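Local coordinates for protein truncated hemoglobin from geobacillus stearothermophilus (PDB 2BKM) that binds haem and molecular oxygen as a small bacterial truncated haemoglobin, with a probable role in oxygen storage or transport, at residues Gln54-Pro59 with Glu107-Arg112; Glu79-Arg84 with Thr123-Asp128; Glu21-Arg26 with Ala90-Ala95. One frame throughout, in Å; residues are numbered along the deposited sequence.

In the fold
From the N terminus, helix 12-29 comes first and supplies Glu21-Arg26, which pairs with Ala90-Ala95 of helix 82-98, 63 residues on, closing a long loop; this is contact 3, the buried helix pair. Within that loop the chain leaves helix 42-55 through Gln54-Pro59, which meets Glu107-Arg112 of helix 104-120 in contact 1. Glu79-Arg84 then leads into helix 82-98 and is closed by the C-terminal Thr123-Asp128 in contact 2. No contact nests in another; all three cross. Contacts 1 and 2 lie on opposite sides of the chain's centre, whereas contacts 1 and 3 touch through Tyr110 OH and Arg93 NH1, 2.9 Å apart.

Contact 1 of 3, residues Gln54-Pro59 with Glu107-Arg112; sequences QYLGGP and EQFYHR
The guanidinium of Arg112 lies flat on the ring of Tyr55, the two planes 20° apart and the two side chains running past each other in opposite directions. Arg112 CZ stands 4.0 Å from the centroid of the Tyr55 ring, almost on the ring normal, a cation-pi stack. The same group also grips the backbone: Arg112 NH1 donates to Tyr55 O at 2.7 Å, and Arg112 NH2 adds a weak bond to that oxygen. One carbonyl thus takes two N-H groups, and the donor NH1 sits 28° out of the carbonyl plane. CG of Tyr55 is anti to its backbone N (chi1 -178°), directing CG away from that N; the ring lies against Arg112, and the hydroxyl is hydrogen-bonded to Thr116 OG1. In this globin fold the contact joins the C-terminal end of helix 42-55 to helix 104-120. Gly57, with positive phi, ends helix 42-55 in a Schellman motif. Beside the polar stack Leu56 crosses Phe109 at about a right angle, its CD2 over the ring face, 3.7 Å from the Phe109 centroid. Tyr55 CE1 meets the same ring at its edge, in plane, 4.0 Å from Phe109 CE2. An alanine at Tyr55 would probably leave the Arg112 guanidinium without its aromatic platform, Thr116 without its phenol partner and the edge of Phe109 without Tyr55 CE1. Leu6 and Tyr7 of helix 6-9 pack against Leu56, and Met96 of helix 82-98 against Phe109.

Contact 2 of 3, residues Glu79-Arg84 with Thr123-Asp128; sequences EITPKR and TPDHLD. With HEM (protoporphyrin IX containing Fe), chain D.
Asp125 OD2 takes the backbone N-H of Lys83 at 2.9 Å, through its syn lone pair and with an N-H...O angle of 159°. The acceptor stands at the start of helix 82-98, where Thr81 is the N-cap: Thr81 OG1 accepts from Arg84 N at 3.0 Å. Two side chains therefore satisfy amides of the first turn, one from the N-cap residue just before the helix and one from the C-terminal tail. Negative charge at this helix end would probably be favoured by the helix dipole. Thr81 OG1 lies between its backbone N and carbonyl carbon (chi1 54°), where it meets Arg84 N. Thr81 crosses Asp125 at about a right angle, its CB 3.3 Å from Asp125 OD2, while the Pro82 ring slides past the carboxylate in the opposite direction. On the tail, Thr123 sets its OG1 and CG2 against Glu79 CG, and its N-H makes a weak bond to Ile80 O. Asn122, just before the tail, accepts from Ile80 N. The Ile80 side chain leaves the backbone on the side away from the tail and belongs to the haem pocket, with CG2 3.8 Å from the haem vinyl carbon CAB. Arg84 NH2 reaches back to Glu79 O, 2.8 Å away, in the carbonyl plane and on a lone pair. Thr81 CA also directs its hydrogen at Thr123 O, with CA and O 3.4 Å apart.

Contact 3 of 3, residues Glu21-Arg26 with Ala90-Ala95; sequences EAFYRR and ACMRAA. With ACT (acetate ion), chain E.
Phe23 takes Met92 CE over the centre of its ring, 3.9 Å from the centroid and close to the ring normal, a CH-pi contact. The sulfur SD stands obliquely at 4.8 Å from the same centroid, so the pair is also a Met-aromatic contact. Met92 folds twice to get there: chi2 of 60° and chi3 of 74° bend the chain and bring CE to the ring. At the edge of the Phe23 ring lies the backbone of the other helix, with CE2 3.5 Å from Met92 N, and Cys91 CB approaches the same carbon obliquely. This is the tight part. Ala95 CB fits against the turn of Ala22 and Phe23, 3.5 Å from Phe23 N, and small side chains here let the segment axes come to 8.3 Å at an angle of 134°. The other margin is more open and polar. There Arg26 lays its guanidinium over Ala94, whose CB sits beneath the centre of the group, 3.5 Å from Arg26 CZ. That flat group is held by a salt bridge from NE to Glu98, while its aliphatic root, CB, touches Cys91 CB and SG. Tyr24 leaves its helix on the side away from helix 82-98 and is one of the oxygen-pocket residues; its hydroxyl lies unusually close to an oxygen of an acetate ion that probably came from the crystallisation liquor, a contact whose length is doubtful. Trp88, also of that pocket, meets Phe23 edge-to-face and binds the acetate through NE1. Leu19, one turn earlier on the same helix 12-29, also touches Met92 and Ala95, helix 104-120 closes over Met92 through Leu113, and helix 42-55 lies against Tyr24 through Thr44 and Ala45.

Contact 1 of 3, residues Gln54-Pro59 with Glu107-Arg112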
loop_
_atom_site.group_PDB
_atom_site.type_symbol
_atom_site.label_atom_id
_atom_site.label_comp_id
_atom_site.label_asym_id
_atom_site.label_seq_id
_atom_site.Cartn_x
_atom_site.Cartn_y
_atom_site.Cartn_z
ATOM N N GLN A 54 -3.525 9.449 -4.704
ATOM C CA GLN A 54 -3.350 10.686 -3.983
ATOM C C GLN A 54 -1.999 10.755 -3.291
ATOM O O GLN A 54 -1.339 11.765 -3.324
ATOM C CB GLN A 54 -4.533 10.770 -3.018
ATOM C CG GLN A 54 -4.543 11.840 -1.995
ATOM C CD GLN A 54 -5.842 11.785 -1.235
ATOM O OE1 GLN A 54 -6.891 11.474 -1.796
ATOM N NE2 GLN A 54 -5.781 12.084 0.051
ATOM N N TYR A 55 -1.603 9.648 -2.678
ATOM C CA TYR A 55 -0.359 9.568 -1.960
ATOM C C TYR A 55 0.819 9.866 -2.847
ATOM O O TYR A 55 1.801 10.440 -2.388
ATOM C CB TYR A 55 -0.258 8.136 -1.518
ATOM C CG TYR A 55 0.904 7.679 -0.686
ATOM C CD1 TYR A 55 1.925 6.914 -1.255
ATOM C CD2 TYR A 55 0.935 7.929 0.668
ATOM C CE1 TYR A 55 2.905 6.374 -0.496
ATOM C CE2 TYR A 55 1.934 7.376 1.465
ATOM C CZ TYR A 55 2.914 6.605 0.860
ATOM O OH TYR A 55 3.890 6.060 1.642
ATOM N N LEU A 56 0.708 9.484 -4.120
ATOM C CA LEU A 56 1.811 9.672 -5.057
ATOM C C LEU A 56 1.817 11.033 -5.702
ATOM O O LEU A 56 2.668 11.297 -6.554
ATOM C CB LEU A 56 1.746 8.589 -6.114
ATOM C CG LEU A 56 2.132 7.145 -5.753
ATOM C CD1 LEU A 56 1.471 6.234 -6.709
ATOM C CD2 LEU A 56 3.599 7.002 -5.941
ATOM N N GLY A 57 0.807 11.854 -5.394
ATOM C CA GLY A 57 0.757 13.201 -5.973
ATOM C C GLY A 57 -0.218 13.285 -7.134
ATOM O O GLY A 57 -0.278 14.295 -7.846
ATOM N N GLY A 58 -0.976 12.227 -7.370
ATOM C CA GLY A 58 -2.028 12.266 -8.374
ATOM C C GLY A 58 -3.252 12.951 -7.789
ATOM O O GLY A 58 -3.209 13.517 -6.679
ATOM N N PRO A 59 -4.376 12.895 -8.528
ATOM C CA PRO A 59 -5.580 13.547 -8.005
ATOM C C PRO A 59 -6.013 13.030 -6.619
ATOM O O PRO A 59 -5.773 11.856 -6.306
ATOM C CB PRO A 59 -6.641 13.184 -9.047
ATOM C CG PRO A 59 -5.864 12.907 -10.331
ATOM C CD PRO A 59 -4.600 12.233 -9.820
ATOM N N GLU A 107 11.654 2.546 -6.279
ATOM C CA GLU A 107 12.222 2.446 -4.936
ATOM C C GLU A 107 11.866 3.633 -4.092
ATOM O O GLU A 107 11.696 3.512 -2.867
ATOM C CB GLU A 107 13.740 2.243 -4.977
ATOM C CG GLU A 107 14.162 1.099 -5.823
ATOM C CD GLU A 107 13.765 -0.233 -5.330
ATOM O OE1 GLU A 107 13.054 -0.402 -4.282
ATOM O OE2 GLU A 107 14.218 -1.178 -6.040
ATOM N N GLN A 108 11.750 4.799 -4.710
ATOM C CA GLN A 108 11.349 5.992 -3.968
ATOM C C GLN A 108 9.937 5.776 -3.418
ATOM O O GLN A 108 9.637 6.080 -2.244
ATOM C CB GLN A 108 11.323 7.221 -4.888
ATOM C CG GLN A 108 12.666 7.805 -5.190
ATOM C CD GLN A 108 12.641 8.755 -6.381
ATOM O OE1 GLN A 108 13.694 9.010 -6.987
ATOM N NE2 GLN A 108 11.473 9.263 -6.736
ATOM N N PHE A 109 9.060 5.267 -4.261
ATOM C CA PHE A 109 7.697 4.958 -3.833
ATOM C C PHE A 109 7.711 3.904 -2.722
ATOM O O PHE A 109 7.067 4.073 -1.684
ATOM C CB PHE A 109 6.941 4.461 -5.077
ATOM C CG PHE A 109 5.544 3.993 -4.844
ATOM C CD1 PHE A 109 4.948 3.188 -5.810
ATOM C CD2 PHE A 109 4.783 4.388 -3.738
ATOM C CE1 PHE A 109 3.618 2.754 -5.678
ATOM C CE2 PHE A 109 3.456 3.959 -3.601
ATOM C CZ PHE A 109 2.885 3.118 -4.530
ATOM N N TYR A 110 8.468 2.828 -2.932
ATOM C CA TYR A 110 8.552 1.773 -1.932
ATOM C C TYR A 110 9.044 2.346 -0.626
ATOM O O TYR A 110 8.504 1.980 0.438
ATOM C CB TYR A 110 9.470 0.669 -2.414
ATOM C CG TYR A 110 9.500 -0.460 -1.417
ATOM C CD1 TYR A 110 10.607 -0.655 -0.652
ATOM C CD2 TYR A 110 8.370 -1.250 -1.206
ATOM C CE1 TYR A 110 10.668 -1.640 0.311
ATOM C CE2 TYR A 110 8.379 -2.278 -0.276
ATOM C CZ TYR A 110 9.539 -2.462 0.473
ATOM O OH TYR A 110 9.590 -3.415 1.452
ATOM N N HIS A 111 10.039 3.251 -0.665
ATOM C CA HIS A 111 10.547 3.807 0.589
ATOM C C HIS A 111 9.496 4.639 1.277
ATOM O O HIS A 111 9.429 4.630 2.500
ATOM C CB HIS A 111 11.810 4.606 0.329
ATOM C CG HIS A 111 12.928 3.731 -0.073
ATOM N ND1 HIS A 111 13.964 4.178 -0.868
ATOM C CD2 HIS A 111 13.166 2.415 0.161
ATOM C CE1 HIS A 111 14.797 3.173 -1.095
ATOM N NE2 HIS A 111 14.355 2.094 -0.459
ATOM N N ARG A 112 8.660 5.330 0.525
ATOM C CA ARG A 112 7.571 6.068 1.188
ATOM C C ARG A 112 6.690 5.060 1.890
ATOM O O ARG A 112 6.299 5.290 3.016
ATOM C CB ARG A 112 6.762 6.842 0.164
ATOM C CG ARG A 112 7.533 8.016 -0.387
ATOM C CD ARG A 112 6.681 8.987 -1.125
ATOM N NE ARG A 112 5.555 9.455 -0.328
ATOM C CZ ARG A 112 4.498 10.051 -0.863
ATOM N NH1 ARG A 112 4.460 10.308 -2.183
ATOM N NH2 ARG A 112 3.488 10.395 -0.087
#

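Contact 2 of 3, residues Glu79-Arg84 with Thr123-Asp128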
loop_
_atom_site.group_PDB
_atom_site.type_symbol
_atom_site.label_atom_id
_atom_site.label_comp_id
_atom_site.label_asym_id
_atom_site.label_seq_id
_atom_site.Cartn_x
_atom_site.Cartn_y
_atom_site.Cartn_z
ATOM N N GLU A 79 -4.486 -5.056 14.773
ATOM C CA GLU A 79 -3.182 -5.274 15.388
ATOM C C GLU A 79 -2.128 -5.318 14.283
ATOM O O GLU A 79 -2.058 -6.297 13.506
ATOM C CB GLU A 79 -3.169 -6.607 16.136
ATOM C CG GLU A 79 -1.815 -6.948 16.717
ATOM C CD GLU A 79 -1.828 -8.203 17.547
ATOM O OE1 GLU A 79 -2.128 -8.087 18.753
ATOM O OE2 GLU A 79 -1.537 -9.269 16.973
ATOM N N ILE A 80 -1.348 -4.263 14.199
ATOM C CA ILE A 80 -0.280 -4.171 13.195
ATOM C C ILE A 80 1.038 -4.270 13.936
ATOM O O ILE A 80 1.565 -3.329 14.499
ATOM C CB ILE A 80 -0.385 -2.891 12.418
ATOM C CG1 ILE A 80 -1.787 -2.796 11.785
ATOM C CG2 ILE A 80 0.703 -2.866 11.312
ATOM C CD1 ILE A 80 -1.975 -1.640 10.873
ATOM N N THR A 81 1.555 -5.471 13.947
ATOM C CA THR A 81 2.867 -5.738 14.504
ATOM C C THR A 81 3.938 -5.469 13.431
ATOM O O THR A 81 3.606 -5.370 12.259
ATOM C CB THR A 81 2.963 -7.199 14.844
ATOM O OG1 THR A 81 2.629 -7.929 13.670
ATOM C CG2 THR A 81 1.963 -7.551 16.024
ATOM N N PRO A 82 5.200 -5.335 13.847
ATOM C CA PRO A 82 6.259 -5.261 12.842
ATOM C C PRO A 82 6.198 -6.446 11.865
ATOM O O PRO A 82 6.352 -6.236 10.652
ATOM C CB PRO A 82 7.515 -5.280 13.675
ATOM C CG PRO A 82 7.047 -4.559 14.956
ATOM C CD PRO A 82 5.724 -5.149 15.206
ATOM N N LYS A 83 5.909 -7.656 12.340
ATOM C CA LYS A 83 5.823 -8.792 11.443
ATOM C C LYS A 83 4.765 -8.553 10.394
ATOM O O LYS A 83 4.956 -8.896 9.224
ATOM C CB LYS A 83 5.573 -10.084 12.229
ATOM C CG LYS A 83 5.533 -11.333 11.370
ATOM C CD LYS A 83 5.338 -12.591 12.217
ATOM C CE LYS A 83 5.148 -13.763 11.293
ATOM N NZ LYS A 83 6.460 -14.108 10.695
ATOM N N ARG A 84 3.615 -7.997 10.786
ATOM C CA ARG A 84 2.572 -7.763 9.822
ATOM C C ARG A 84 2.978 -6.666 8.847
ATOM O O ARG A 84 2.620 -6.740 7.676
ATOM C CB ARG A 84 1.227 -7.469 10.500
ATOM C CG ARG A 84 0.595 -8.768 10.983
ATOM C CD ARG A 84 -0.788 -8.502 11.546
ATOM N NE ARG A 84 -1.488 -9.779 11.666
ATOM C CZ ARG A 84 -2.492 -9.985 12.508
ATOM N NH1 ARG A 84 -3.079 -11.162 12.517
ATOM N NH2 ARG A 84 -2.929 -8.996 13.297
ATOM N N THR A 123 1.617 -2.295 17.576
ATOM C CA THR A 123 1.625 -3.317 18.602
ATOM C C THR A 123 2.983 -3.997 18.542
ATOM O O THR A 123 3.489 -4.268 17.451
ATOM C CB THR A 123 0.582 -4.372 18.257
ATOM O OG1 THR A 123 -0.726 -3.783 18.098
ATOM C CG2 THR A 123 0.496 -5.446 19.364
ATOM N N PRO A 124 3.566 -4.336 19.697
ATOM C CA PRO A 124 4.812 -5.096 19.691
ATOM C C PRO A 124 4.645 -6.468 19.060
ATOM O O PRO A 124 3.591 -7.080 19.097
ATOM C CB PRO A 124 5.173 -5.235 21.186
ATOM C CG PRO A 124 4.425 -4.060 21.861
ATOM C CD PRO A 124 3.148 -3.977 21.074
ATOM N N ASP A 125 5.721 -6.982 18.479
ATOM C CA ASP A 125 5.669 -8.334 17.928
ATOM C C ASP A 125 5.378 -9.397 18.965
ATOM O O ASP A 125 5.759 -9.243 20.142
ATOM C CB ASP A 125 7.011 -8.699 17.260
ATOM C CG ASP A 125 7.046 -8.401 15.766
ATOM O OD1 ASP A 125 8.173 -8.154 15.269
ATOM O OD2 ASP A 125 5.996 -8.480 15.123
ATOM N N HIS A 126 4.804 -10.500 18.491
ATOM C CA HIS A 126 4.609 -11.709 19.290
ATOM C C HIS A 126 5.837 -12.580 19.255
ATOM O O HIS A 126 6.206 -13.103 18.216
ATOM C CB HIS A 126 3.434 -12.466 18.731
ATOM C CG HIS A 126 2.179 -11.679 18.827
ATOM N ND1 HIS A 126 1.366 -11.398 17.748
ATOM C CD2 HIS A 126 1.609 -11.074 19.895
ATOM C CE1 HIS A 126 0.341 -10.667 18.153
ATOM N NE2 HIS A 126 0.469 -10.451 19.449
ATOM N N LEU A 127 6.483 -12.704 20.403
ATOM C CA LEU A 127 7.664 -13.539 20.527
ATOM C C LEU A 127 7.345 -14.666 21.507
ATOM O O LEU A 127 6.479 -14.510 22.370
ATOM C CB LEU A 127 8.869 -12.682 20.963
ATOM C CG LEU A 127 9.248 -11.504 20.033
ATOM C CD1 LEU A 127 10.391 -10.650 20.627
ATOM C CD2 LEU A 127 9.578 -11.922 18.590
ATOM N N ASP A 128 8.034 -15.798 21.349
ATOM C CA ASP A 128 7.710 -17.084 22.015
ATOM C C ASP A 128 6.332 -17.161 22.691
ATOM O O ASP A 128 6.205 -17.607 23.865
ATOM C CB ASP A 128 8.785 -17.510 23.024
ATOM C CG ASP A 128 10.135 -16.871 22.781
ATOM O OD1 ASP A 128 10.517 -16.637 21.616
ATOM O OD2 ASP A 128 10.831 -16.596 23.784
HETATM C CHA HEM D . -7.117 -0.364 5.324
HETATM C CHB HEM D . -4.037 -3.598 7.121
HETATM C CHC HEM D . -0.390 -0.650 5.892
HETATM C CHD HEM D . -3.420 1.966 3.242
HETATM C C1A HEM D . -6.563 -1.489 5.867
HETATM C C2A HEM D . -7.346 -2.593 6.378
HETATM C C3A HEM D . -6.491 -3.485 6.875
HETATM C C4A HEM D . -5.159 -2.969 6.698
HETATM C CMA HEM D . -6.857 -4.838 7.513
HETATM C CAA HEM D . -8.879 -2.706 6.316
HETATM C CBA HEM D . -9.303 -2.940 4.879
HETATM C CGA HEM D . -10.783 -2.717 4.639
HETATM O O1A HEM D . -11.583 -2.494 5.608
HETATM O O2A HEM D . -11.193 -2.723 3.451
HETATM C C1B HEM D . -2.796 -3.046 6.981
HETATM C C2B HEM D . -1.572 -3.604 7.520
HETATM C C3B HEM D . -0.586 -2.772 7.204
HETATM C C4B HEM D . -1.102 -1.661 6.440
HETATM C CMB HEM D . -1.439 -4.937 8.286
HETATM C CAB HEM D . 0.877 -2.976 7.564
HETATM C CBB HEM D . 1.709 -1.955 7.808
HETATM C C1C HEM D . -0.874 0.271 4.988
HETATM C C2C HEM D . -0.076 1.155 4.173
HETATM C C3C HEM D . -0.958 1.866 3.460
HETATM C C4C HEM D . -2.294 1.441 3.794
HETATM C CMC HEM D . 1.479 1.248 4.144
HETATM C CAC HEM D . -0.703 2.932 2.382
HETATM C CBC HEM D . 0.479 3.448 2.077
HETATM C C1D HEM D . -4.680 1.599 3.595
HETATM C C2D HEM D . -5.865 2.278 3.131
HETATM C C3D HEM D . -6.992 1.565 3.787
HETATM C C4D HEM D . -6.392 0.550 4.616
HETATM C CMD HEM D . -5.932 3.449 2.141
HETATM C CAD HEM D . -8.467 1.879 3.629
HETATM C CBD HEM D . -8.926 2.755 4.802
HETATM C CGD HEM D . -10.423 2.900 4.664
HETATM O O1D HEM D . -11.194 1.965 5.061
HETATM O O2D HEM D . -10.823 3.944 4.080
HETATM N NA HEM D . -5.229 -1.759 6.088
HETATM N NB HEM D . -2.455 -1.870 6.344
HETATM N NC HEM D . -2.209 0.451 4.718
HETATM N ND HEM D . -5.035 0.584 4.462
HETATM FE FE HEM D . -3.734 -0.633 5.416
#

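Contact 3 of 3, residues Glu21-Arg26 with Ala90-Ala95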
loop_
_atom_site.group_PDB
_atom_site.type_symbol
_atom_site.label_atom_id
_atom_site.label_comp_id
_atom_site.label_asym_id
_atom_site.label_seq_id
_atom_site.Cartn_x
_atom_site.Cartn_y
_atom_site.Cartn_z
ATOM N N GLU A 21 -4.025 -4.501 -8.053
ATOM C CA GLU A 21 -4.539 -5.823 -8.393
ATOM C C GLU A 21 -3.552 -6.908 -7.938
ATOM O O GLU A 21 -3.931 -7.870 -7.278
ATOM C CB GLU A 21 -4.756 -5.894 -9.901
ATOM C CG GLU A 21 -5.405 -7.203 -10.325
ATOM C CD GLU A 21 -5.204 -7.547 -11.809
ATOM O OE1 GLU A 21 -4.528 -6.792 -12.565
ATOM O OE2 GLU A 21 -5.725 -8.618 -12.210
ATOM N N ALA A 22 -2.270 -6.722 -8.263
ATOM C CA ALA A 22 -1.301 -7.723 -7.899
ATOM C C ALA A 22 -1.116 -7.819 -6.386
ATOM O O ALA A 22 -0.978 -8.903 -5.820
ATOM C CB ALA A 22 0.013 -7.400 -8.604
ATOM N N PHE A 23 -1.109 -6.667 -5.745
ATOM C CA PHE A 23 -0.910 -6.594 -4.321
ATOM C C PHE A 23 -1.993 -7.382 -3.548
ATOM O O PHE A 23 -1.680 -8.163 -2.662
ATOM C CB PHE A 23 -0.856 -5.130 -3.890
ATOM C CG PHE A 23 -0.669 -4.958 -2.402
ATOM C CD1 PHE A 23 -1.692 -4.396 -1.651
ATOM C CD2 PHE A 23 0.490 -5.379 -1.755
ATOM C CE1 PHE A 23 -1.542 -4.228 -0.287
ATOM C CE2 PHE A 23 0.646 -5.223 -0.382
ATOM C CZ PHE A 23 -0.364 -4.648 0.354
ATOM N N TYR A 24 -3.254 -7.159 -3.922
ATOM C CA TYR A 24 -4.310 -7.817 -3.140
ATOM C C TYR A 24 -4.383 -9.294 -3.398
ATOM O O TYR A 24 -4.814 -10.051 -2.506
ATOM C CB TYR A 24 -5.659 -7.110 -3.220
ATOM C CG TYR A 24 -5.551 -5.863 -2.411
ATOM C CD1 TYR A 24 -5.474 -4.622 -3.013
ATOM C CD2 TYR A 24 -5.437 -5.947 -1.032
ATOM C CE1 TYR A 24 -5.307 -3.479 -2.249
ATOM C CE2 TYR A 24 -5.264 -4.834 -0.262
ATOM C CZ TYR A 24 -5.194 -3.588 -0.882
ATOM O OH TYR A 24 -5.008 -2.452 -0.130
ATOM N N ARG A 25 -3.925 -9.739 -4.572
ATOM C CA ARG A 25 -3.804 -11.189 -4.732
ATOM C C ARG A 25 -2.780 -11.766 -3.744
ATOM O O ARG A 25 -2.962 -12.868 -3.213
ATOM C CB ARG A 25 -3.388 -11.562 -6.151
ATOM C CG ARG A 25 -4.471 -11.344 -7.171
ATOM C CD ARG A 25 -4.062 -12.055 -8.472
ATOM N NE ARG A 25 -2.893 -11.438 -9.102
ATOM C CZ ARG A 25 -2.986 -10.460 -9.996
ATOM N NH1 ARG A 25 -1.891 -9.939 -10.544
ATOM N NH2 ARG A 25 -4.189 -10.003 -10.341
ATOM N N ARG A 26 -1.688 -11.032 -3.499
ATOM C CA ARG A 26 -0.684 -11.491 -2.557
ATOM C C ARG A 26 -1.194 -11.413 -1.129
ATOM O O ARG A 26 -0.934 -12.288 -0.333
ATOM C CB ARG A 26 0.601 -10.671 -2.697
ATOM C CG ARG A 26 1.356 -10.755 -4.033
ATOM C CD ARG A 26 1.519 -12.133 -4.635
ATOM N NE ARG A 26 2.515 -11.983 -5.698
ATOM C CZ ARG A 26 3.708 -12.576 -5.717
ATOM N NH1 ARG A 26 4.082 -13.433 -4.767
ATOM N NH2 ARG A 26 4.520 -12.316 -6.722
ATOM N N ALA A 90 6.337 -7.049 2.118
ATOM C CA ALA A 90 6.816 -8.139 1.259
ATOM C C ALA A 90 5.821 -8.410 0.147
ATOM O O ALA A 90 6.207 -8.697 -1.010
ATOM C CB ALA A 90 7.028 -9.387 2.098
ATOM N N CYS A 91 4.529 -8.320 0.461
ATOM C CA CYS A 91 3.522 -8.434 -0.612
ATOM C C CYS A 91 3.661 -7.332 -1.597
ATOM O O CYS A 91 3.499 -7.562 -2.786
ATOM C CB CYS A 91 2.109 -8.443 -0.061
ATOM S SG CYS A 91 1.732 -9.988 0.864
ATOM N N MET A 92 3.952 -6.119 -1.114
ATOM C CA MET A 92 4.111 -4.997 -2.009
ATOM C C MET A 92 5.321 -5.146 -2.916
ATOM O O MET A 92 5.216 -4.919 -4.126
ATOM C CB MET A 92 4.141 -3.676 -1.226
ATOM C CG MET A 92 4.223 -2.513 -2.127
ATOM S SD MET A 92 2.852 -2.328 -3.291
ATOM C CE MET A 92 1.558 -1.750 -2.178
ATOM N N ARG A 93 6.446 -5.576 -2.363
ATOM C CA ARG A 93 7.607 -5.780 -3.217
ATOM C C ARG A 93 7.278 -6.863 -4.234
ATOM O O ARG A 93 7.673 -6.728 -5.403
ATOM C CB ARG A 93 8.789 -6.262 -2.409
ATOM C CG ARG A 93 9.400 -5.226 -1.514
ATOM C CD ARG A 93 10.750 -5.648 -0.948
ATOM N NE ARG A 93 10.692 -6.994 -0.351
ATOM C CZ ARG A 93 10.333 -7.234 0.913
ATOM N NH1 ARG A 93 9.923 -6.254 1.696
ATOM N NH2 ARG A 93 10.309 -8.464 1.388
ATOM N N ALA A 94 6.614 -7.943 -3.817
ATOM C CA ALA A 94 6.315 -9.026 -4.748
ATOM C C ALA A 94 5.375 -8.526 -5.852
ATOM O O ALA A 94 5.517 -8.915 -7.000
ATOM C CB ALA A 94 5.670 -10.211 -3.994
ATOM N N ALA A 95 4.421 -7.670 -5.498
ATOM C CA ALA A 95 3.488 -7.136 -6.482
ATOM C C ALA A 95 4.216 -6.204 -7.442
ATOM O O ALA A 95 3.928 -6.229 -8.639
ATOM C CB ALA A 95 2.349 -6.411 -5.777
HETATM C C ACT E . -4.356 -2.035 2.696
HETATM O O ACT E . -3.803 -2.751 1.866
HETATM O OXT ACT E . -3.649 -1.641 3.604
HETATM C CH3 ACT E . -5.784 -1.652 2.590
#